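Local coordinates for protein transcobalamin-1 (Homo sapiens, PDB 4KKI) that binds vitamin B12 with femtomolar affinity and shields it from stomach acid, acting as a cobalamin transport protein, at residues N41-S46 against V58-L63; L100-C105 against E110-D115. All coordinates share one frame; numbering follows the deposited sequence.

Interaction 1: N41-S46 against V58-L63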
ATOM      1  N   ASN A  41       7.696  -3.582 -17.225  1.00 36.06           N
ATOM      2  CA  ASN A  41       9.151  -3.501 -17.187  1.00 42.78           C
ATOM      3  C   ASN A  41       9.690  -3.317 -15.776  1.00 46.08           C
ATOM      4  O   ASN A  41      10.568  -4.059 -15.347  1.00 48.15           O
ATOM      5  CB  ASN A  41       9.660  -2.382 -18.099  1.00 47.10           C
ATOM      6  CG  ASN A  41       9.393  -2.662 -19.563  1.00 57.70           C
ATOM      7  OD1 ASN A  41       9.306  -3.817 -19.979  1.00 54.29           O
ATOM      8  ND2 ASN A  41       9.264  -1.604 -20.355  1.00 60.77           N
ATOM      9  N   THR A  42       9.144  -2.339 -15.060  1.00 48.13           N
ATOM     10  CA  THR A  42       9.526  -2.068 -13.676  1.00 49.06           C
ATOM     11  C   THR A  42       9.460  -3.316 -12.788  1.00 47.72           C
ATOM     12  O   THR A  42      10.399  -3.613 -12.050  1.00 48.21           O
ATOM     13  CB  THR A  42       8.640  -0.959 -13.065  1.00 48.59           C
ATOM     14  OG1 THR A  42       8.943   0.296 -13.689  1.00 51.05           O
ATOM     15  CG2 THR A  42       8.874  -0.841 -11.570  1.00 35.51           C
ATOM     16  N   MET A  43       8.357  -4.051 -12.877  1.00 46.26           N
ATOM     17  CA  MET A  43       8.176  -5.249 -12.061  1.00 43.89           C
ATOM     18  C   MET A  43       9.157  -6.357 -12.439  1.00 46.31           C
ATOM     19  O   MET A  43       9.573  -7.142 -11.587  1.00 46.91           O
ATOM     20  CB  MET A  43       6.726  -5.737 -12.143  1.00 37.67           C
ATOM     21  CG  MET A  43       5.718  -4.663 -11.739  1.00 55.54           C
ATOM     22  SD  MET A  43       3.993  -5.042 -12.106  1.00 62.95           S
ATOM     23  CE  MET A  43       3.542  -5.993 -10.665  1.00 54.13           C
ATOM     24  N   ILE A  44       9.541  -6.408 -13.711  1.00 48.37           N
ATOM     25  CA  ILE A  44      10.532  -7.384 -14.160  1.00 48.68           C
ATOM     26  C   ILE A  44      11.922  -7.076 -13.595  1.00 51.83           C
ATOM     27  O   ILE A  44      12.650  -7.989 -13.202  1.00 52.17           O
ATOM     28  CB  ILE A  44      10.599  -7.479 -15.702  1.00 57.41           C
ATOM     29  CG1 ILE A  44       9.242  -7.882 -16.277  1.00 58.98           C
ATOM     30  CG2 ILE A  44      11.645  -8.492 -16.134  1.00 50.22           C
ATOM     31  CD1 ILE A  44       8.750  -9.220 -15.790  1.00 57.65           C
ATOM     32  N   GLN A  45      12.284  -5.795 -13.545  1.00 47.73           N
ATOM     33  CA  GLN A  45      13.604  -5.402 -13.046  1.00 54.14           C
ATOM     34  C   GLN A  45      13.749  -5.692 -11.558  1.00 50.49           C
ATOM     35  O   GLN A  45      14.865  -5.800 -11.047  1.00 52.39           O
ATOM     36  CB  GLN A  45      13.894  -3.915 -13.292  1.00 71.43           C
ATOM     37  CG  GLN A  45      13.347  -3.323 -14.582  1.00 89.31           C
ATOM     38  CD  GLN A  45      14.063  -3.794 -15.837  1.00102.54           C
ATOM     39  OE1 GLN A  45      14.847  -4.743 -15.811  1.00106.72           O
ATOM     40  NE2 GLN A  45      13.793  -3.120 -16.950  1.00105.51           N
ATOM     41  N   SER A  46      12.620  -5.815 -10.866  1.00 41.34           N
ATOM     42  CA  SER A  46      12.628  -6.064  -9.427  1.00 45.50           C
ATOM     43  C   SER A  46      13.207  -7.438  -9.084  1.00 52.96           C
ATOM     44  O   SER A  46      13.509  -7.717  -7.924  1.00 50.75           O
ATOM     45  CB  SER A  46      11.226  -5.899  -8.830  1.00 42.53           C
ATOM     46  OG  SER A  46      10.342  -6.905  -9.288  1.00 47.76           O
ATOM     47  N   VAL A  58       3.823 -10.297  -7.816  1.00 33.51           N
ATOM     48  CA  VAL A  58       3.190 -11.487  -8.372  1.00 36.16           C
ATOM     49  C   VAL A  58       1.672 -11.446  -8.179  1.00 38.82           C
ATOM     50  O   VAL A  58       0.918 -11.802  -9.085  1.00 36.87           O
ATOM     51  CB  VAL A  58       3.792 -12.787  -7.776  1.00 40.09           C
ATOM     52  CG1 VAL A  58       2.941 -13.997  -8.131  1.00 35.01           C
ATOM     53  CG2 VAL A  58       5.224 -12.978  -8.260  1.00 37.27           C
ATOM     54  N   LEU A  59       1.231 -10.998  -7.007  1.00 35.91           N
ATOM     55  CA  LEU A  59      -0.194 -10.807  -6.742  1.00 41.49           C
ATOM     56  C   LEU A  59      -0.823  -9.891  -7.786  1.00 39.50           C
ATOM     57  O   LEU A  59      -1.876 -10.196  -8.341  1.00 40.32           O
ATOM     58  CB  LEU A  59      -0.410 -10.218  -5.345  1.00 37.67           C
ATOM     59  CG  LEU A  59      -1.814  -9.694  -5.022  1.00 38.59           C
ATOM     60  CD1 LEU A  59      -2.872 -10.770  -5.220  1.00 33.57           C
ATOM     61  CD2 LEU A  59      -1.874  -9.150  -3.601  1.00 35.06           C
ATOM     62  N   SER A  60      -0.158  -8.771  -8.045  1.00 35.98           N
ATOM     63  CA  SER A  60      -0.625  -7.788  -9.010  1.00 36.27           C
ATOM     64  C   SER A  60      -0.767  -8.393 -10.405  1.00 34.50           C
ATOM     65  O   SER A  60      -1.776  -8.195 -11.082  1.00 37.34           O
ATOM     66  CB  SER A  60       0.349  -6.607  -9.048  1.00 33.93           C
ATOM     67  OG  SER A  60       0.027  -5.703 -10.086  1.00 47.20           O
ATOM     68  N   LEU A  61       0.251  -9.136 -10.823  1.00 39.80           N
ATOM     69  CA  LEU A  61       0.278  -9.742 -12.151  1.00 46.82           C
ATOM     70  C   LEU A  61      -0.769 -10.839 -12.328  1.00 45.02           C
ATOM     71  O   LEU A  61      -1.476 -10.873 -13.337  1.00 43.55           O
ATOM     72  CB  LEU A  61       1.676 -10.290 -12.447  1.00 47.25           C
ATOM     73  CG  LEU A  61       2.749  -9.210 -12.595  1.00 44.31           C
ATOM     74  CD1 LEU A  61       4.142  -9.813 -12.591  1.00 41.86           C
ATOM     75  CD2 LEU A  61       2.512  -8.410 -13.866  1.00 35.55           C
ATOM     76  N   LYS A  62      -0.863 -11.736 -11.352  1.00 42.37           N
ATOM     77  CA  LYS A  62      -1.808 -12.847 -11.432  1.00 52.13           C
ATOM     78  C   LYS A  62      -3.244 -12.333 -11.456  1.00 51.72           C
ATOM     79  O   LYS A  62      -4.125 -12.936 -12.072  1.00 52.06           O
ATOM     80  CB  LYS A  62      -1.595 -13.827 -10.273  1.00 50.43           C
ATOM     81  CG  LYS A  62      -0.225 -14.496 -10.280  1.00 58.07           C
ATOM     82  CD  LYS A  62      -0.329 -16.013 -10.237  1.00 65.29           C
ATOM     83  CE  LYS A  62      -0.911 -16.501  -8.921  1.00 68.22           C
ATOM     84  NZ  LYS A  62      -0.993 -17.988  -8.885  1.00 78.05           N
ATOM     85  N   LEU A  63      -3.462 -11.199 -10.800  1.00 50.85           N
ATOM     86  CA  LEU A  63      -4.779 -10.586 -10.722  1.00 49.87           C
ATOM     87  C   LEU A  63      -5.280 -10.112 -12.088  1.00 46.91           C
ATOM     88  O   LEU A  63      -6.485 -10.082 -12.339  1.00 45.12           O
ATOM     89  CB  LEU A  63      -4.741  -9.419  -9.738  1.00 56.99           C
ATOM     90  CG  LEU A  63      -6.066  -9.022  -9.097  1.00 59.44           C
ATOM     91  CD1 LEU A  63      -6.768 -10.241  -8.519  1.00 58.74           C
ATOM     92  CD2 LEU A  63      -5.800  -7.995  -8.018  1.00 52.11           C
TER

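Interaction 2: L100-C105 against E110-D115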
ATOM      1  N   LEU A 100      -2.905 -13.950  -0.262  1.00 41.94           N
ATOM      2  CA  LEU A 100      -3.595 -13.421  -1.433  1.00 44.55           C
ATOM      3  C   LEU A 100      -2.848 -13.777  -2.712  1.00 47.36           C
ATOM      4  O   LEU A 100      -3.449 -14.243  -3.677  1.00 52.84           O
ATOM      5  CB  LEU A 100      -3.772 -11.905  -1.332  1.00 31.69           C
ATOM      6  CG  LEU A 100      -4.689 -11.385  -0.222  1.00 44.15           C
ATOM      7  CD1 LEU A 100      -4.643  -9.864  -0.171  1.00 42.21           C
ATOM      8  CD2 LEU A 100      -6.117 -11.879  -0.411  1.00 40.00           C
ATOM      9  N   ALA A 101      -1.536 -13.563  -2.707  1.00 39.82           N
ATOM     10  CA  ALA A 101      -0.704 -13.874  -3.865  1.00 44.25           C
ATOM     11  C   ALA A 101      -0.719 -15.365  -4.210  1.00 48.56           C
ATOM     12  O   ALA A 101      -0.712 -15.735  -5.381  1.00 52.41           O
ATOM     13  CB  ALA A 101       0.723 -13.399  -3.636  1.00 34.39           C
ATOM     14  N   LEU A 102      -0.742 -16.216  -3.189  1.00 46.49           N
ATOM     15  CA  LEU A 102      -0.713 -17.659  -3.407  1.00 47.70           C
ATOM     16  C   LEU A 102      -2.068 -18.207  -3.846  1.00 41.48           C
ATOM     17  O   LEU A 102      -2.151 -19.302  -4.400  1.00 50.13           O
ATOM     18  CB  LEU A 102      -0.242 -18.393  -2.146  1.00 47.78           C
ATOM     19  CG  LEU A 102       1.247 -18.320  -1.798  1.00 50.95           C
ATOM     20  CD1 LEU A 102       1.506 -18.916  -0.421  1.00 40.56           C
ATOM     21  CD2 LEU A 102       2.086 -19.028  -2.854  1.00 45.94           C
ATOM     22  N   GLY A 103      -3.128 -17.447  -3.601  1.00 43.39           N
ATOM     23  CA  GLY A 103      -4.468 -17.940  -3.851  1.00 50.24           C
ATOM     24  C   GLY A 103      -5.333 -17.086  -4.755  1.00 58.61           C
ATOM     25  O   GLY A 103      -6.559 -17.114  -4.633  1.00 68.86           O
ATOM     26  N   VAL A 104      -4.708 -16.328  -5.654  1.00 54.53           N
ATOM     27  CA  VAL A 104      -5.445 -15.527  -6.632  1.00 57.72           C
ATOM     28  C   VAL A 104      -6.355 -16.449  -7.433  1.00 63.35           C
ATOM     29  O   VAL A 104      -7.509 -16.124  -7.720  1.00 65.05           O
ATOM     30  CB  VAL A 104      -4.498 -14.790  -7.602  1.00 53.97           C
ATOM     31  CG1 VAL A 104      -5.292 -13.968  -8.607  1.00 48.56           C
ATOM     32  CG2 VAL A 104      -3.537 -13.904  -6.839  1.00 57.21           C
ATOM     33  N   CYS A 105      -5.815 -17.613  -7.776  1.00 57.06           N
ATOM     34  CA  CYS A 105      -6.564 -18.660  -8.452  1.00 62.87           C
ATOM     35  C   CYS A 105      -6.007 -20.019  -8.038  1.00 65.71           C
ATOM     36  O   CYS A 105      -4.915 -20.103  -7.473  1.00 66.75           O
ATOM     37  CB  CYS A 105      -6.476 -18.479  -9.966  1.00 61.49           C
ATOM     38  SG  CYS A 105      -4.820 -18.073 -10.566  1.00 82.53           S
ATOM     39  N   GLU A 110      -0.930 -22.840  -4.466  1.00 67.05           N
ATOM     40  CA  GLU A 110      -1.984 -22.508  -3.514  1.00 60.26           C
ATOM     41  C   GLU A 110      -1.990 -23.478  -2.334  1.00 62.72           C
ATOM     42  O   GLU A 110      -2.456 -23.141  -1.245  1.00 57.72           O
ATOM     43  CB  GLU A 110      -3.348 -22.510  -4.204  1.00 53.94           C
ATOM     44  CG  GLU A 110      -4.458 -21.882  -3.378  1.00 63.93           C
ATOM     45  CD  GLU A 110      -5.821 -22.043  -4.018  1.00 65.38           C
ATOM     46  OE1 GLU A 110      -6.690 -21.178  -3.789  1.00 63.39           O
ATOM     47  OE2 GLU A 110      -6.023 -23.037  -4.745  1.00 68.55           O
ATOM     48  N   ASN A 111      -1.469 -24.681  -2.557  1.00 56.37           N
ATOM     49  CA  ASN A 111      -1.347 -25.676  -1.499  1.00 59.81           C
ATOM     50  C   ASN A 111      -0.479 -25.206  -0.336  1.00 63.72           C
ATOM     51  O   ASN A 111      -0.655 -25.659   0.795  1.00 69.77           O
ATOM     52  CB  ASN A 111      -0.798 -26.994  -2.055  1.00 67.45           C
ATOM     53  CG  ASN A 111      -1.879 -27.863  -2.669  1.00 75.02           C
ATOM     54  OD1 ASN A 111      -2.274 -27.665  -3.817  1.00 78.69           O
ATOM     55  ND2 ASN A 111      -2.359 -28.837  -1.905  1.00 84.77           N
ATOM     56  N   LEU A 112       0.453 -24.298  -0.617  1.00 53.97           N
ATOM     57  CA  LEU A 112       1.356 -23.776   0.406  1.00 49.76           C
ATOM     58  C   LEU A 112       0.581 -23.083   1.521  1.00 53.80           C
ATOM     59  O   LEU A 112       1.017 -23.060   2.671  1.00 55.70           O
ATOM     60  CB  LEU A 112       2.376 -22.807  -0.200  1.00 57.05           C
ATOM     61  CG  LEU A 112       3.641 -23.371  -0.854  1.00 70.39           C
ATOM     62  CD1 LEU A 112       3.321 -24.167  -2.111  1.00 76.92           C
ATOM     63  CD2 LEU A 112       4.622 -22.248  -1.164  1.00 64.31           C
ATOM     64  N   ILE A 113      -0.567 -22.516   1.169  1.00 51.34           N
ATOM     65  CA  ILE A 113      -1.427 -21.863   2.144  1.00 54.50           C
ATOM     66  C   ILE A 113      -1.919 -22.867   3.176  1.00 52.94           C
ATOM     67  O   ILE A 113      -1.898 -22.602   4.378  1.00 64.95           O
ATOM     68  CB  ILE A 113      -2.649 -21.222   1.473  1.00 52.37           C
ATOM     69  CG1 ILE A 113      -2.206 -20.204   0.420  1.00 51.60           C
ATOM     70  CG2 ILE A 113      -3.546 -20.573   2.518  1.00 49.97           C
ATOM     71  CD1 ILE A 113      -3.347 -19.609  -0.379  1.00 36.73           C
ATOM     72  N   TYR A 114      -2.353 -24.026   2.698  1.00 56.18           N
ATOM     73  CA  TYR A 114      -2.946 -25.027   3.574  1.00 58.35           C
ATOM     74  C   TYR A 114      -1.908 -25.991   4.141  1.00 49.03           C
ATOM     75  O   TYR A 114      -2.118 -26.584   5.198  1.00 65.59           O
ATOM     76  CB  TYR A 114      -4.060 -25.772   2.839  1.00 58.24           C
ATOM     77  CG  TYR A 114      -5.067 -24.834   2.215  1.00 62.61           C
ATOM     78  CD1 TYR A 114      -6.022 -24.194   2.996  1.00 66.21           C
ATOM     79  CD2 TYR A 114      -5.053 -24.570   0.851  1.00 58.40           C
ATOM     80  CE1 TYR A 114      -6.942 -23.328   2.436  1.00 61.87           C
ATOM     81  CE2 TYR A 114      -5.969 -23.706   0.282  1.00 63.83           C
ATOM     82  CZ  TYR A 114      -6.910 -23.087   1.079  1.00 65.54           C
ATOM     83  OH  TYR A 114      -7.824 -22.226   0.518  1.00 70.00           O
ATOM     84  N   ASP A 115      -0.785 -26.136   3.445  1.00 47.34           N
ATOM     85  CA  ASP A 115       0.295 -26.993   3.923  1.00 62.58           C
ATOM     86  C   ASP A 115       1.085 -26.321   5.042  1.00 60.92           C
ATOM     87  O   ASP A 115       1.684 -26.995   5.880  1.00 59.21           O
ATOM     88  CB  ASP A 115       1.229 -27.388   2.774  1.00 74.39           C
ATOM     89  CG  ASP A 115       0.577 -28.344   1.793  1.00 83.42           C
ATOM     90  OD1 ASP A 115      -0.371 -29.056   2.193  1.00 87.26           O
ATOM     91  OD2 ASP A 115       1.013 -28.388   0.623  1.00 87.55           O
TER

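Interaction 1: N41-S46 against V58-L63
Met-43 crosses from helix 37-45 to helix 55-63 and meets Ser-60 and Leu-61 there, a worked example of how a single flexible thioether can join two helices whose backbones stay well apart. The nearest CA atoms, those of Met-43 and Val-58, are 8.8 Å from each other, so the gap is spanned by side chains. CB of Met-43 already points toward the other helix but remains short of contact, and CG, lying anti to the carbonyl carbon (chi1 -56°), carries the chain outward. SD of Met-43 is the first atom to arrive, 4.1 Å from CD2 of Leu-61. At chi3 (85°) the chain bends, and this last turn brings the terminal methyl against both Ser-60 and Leu-61. CE of Met-43 lies 3.6 Å from CB of Ser-60 and 3.8 Å from CG of Leu-61. Met-43 and Leu-61 reach toward each other tip to tip, methyl against branch point, an apolar contact.

OG of Ser-60 is also 3.6 Å from CE of Met-43, yet that is a van der Waals approach to a methyl group. The buried hydroxyl is satisfied instead by a hydrogen bond to the backbone O of Ala-288, the residue just before the cobalamin-binding Gln-289. The side chain of Ser-60 is about 12 Å from the bound cyanocobalamin, consistent with a contact set back from the pocket of this alpha6-alpha6 barrel.

Helix 284-294 packs on the contact through Ala-288, which touches Met-43, and through Leu-291 and Pro-292, which touch Ser-60. Helix 69-85 supplies Leu-71 against Leu-61, while helix 92-102 adjoins helix 55-63 at Leu-59.

Interaction 2: L100-C105 against E110-D115
Leu-102, in the last turn of helix 92-102, packs on Ile-113 and Leu-112 of the short helix 111-115. CB of Leu-102 is 3.7 Å from CG1 of Ile-113, and the two side chains slide past each other in opposite directions. With CG anti to the carbonyl carbon (chi1 -74°), CD1 of Leu-102 meets CB of Leu-112 at 4.0 Å, the two leucines crossing at about a right angle. The backbone takes part as well: O of Leu-102 receives a bent CA-H...O contact from CA of Glu-110, 3.3 Å away with 126° at the hydrogen.

Gly-103 is where the chain departs from helical geometry, and it has no side chain to hold Ile-113 off, so CD1 of Ile-113 comes within 3.9 Å of N of Gly-103. This is a helix-loop-helix connection in the alpha-helical barrel, carrying the chain toward helix 118-135, whose Ile-119 touches Ile-113. Glu-110 runs its extended side chain along the departing backbone, with CG 4.0 Å from CA of Gly-103, and also touches Lys-304. With an alanine in place of Glu-110, that methylene and carboxylate are gone, which would probably uncover Gly-103 and leave Lys-304 without the neighbouring carboxylate.

CB of Cys-105 points away from this contact, and its SG forms a disulfide with Cys-308; only the carbonyl O of Cys-105 faces Glu-110, 4.1 Å from CD of Glu-110.

From the N terminus, helix 37-45 comes first, and interaction 1 closes a loop with 11 residues between its segments, the last three already in helix 55-63. Helix 69-85 and helix 92-102 follow before interaction 2 closes a much shorter loop of four residues, leading into helix 111-115. The two closures stand in series: neither encloses nor crosses the other. Their centres are about 17 Å apart, but residues 58-63 and 100-105 pack together directly, with CD1 of Leu-59 3.6 Å from CG2 of Val-104 and CB of Leu-59 3.8 Å from CB of Ala-101. Helix 55-63 thus bridges the two interactions, joining helix 37-45 to the end of helix 92-102 within the alpha domain.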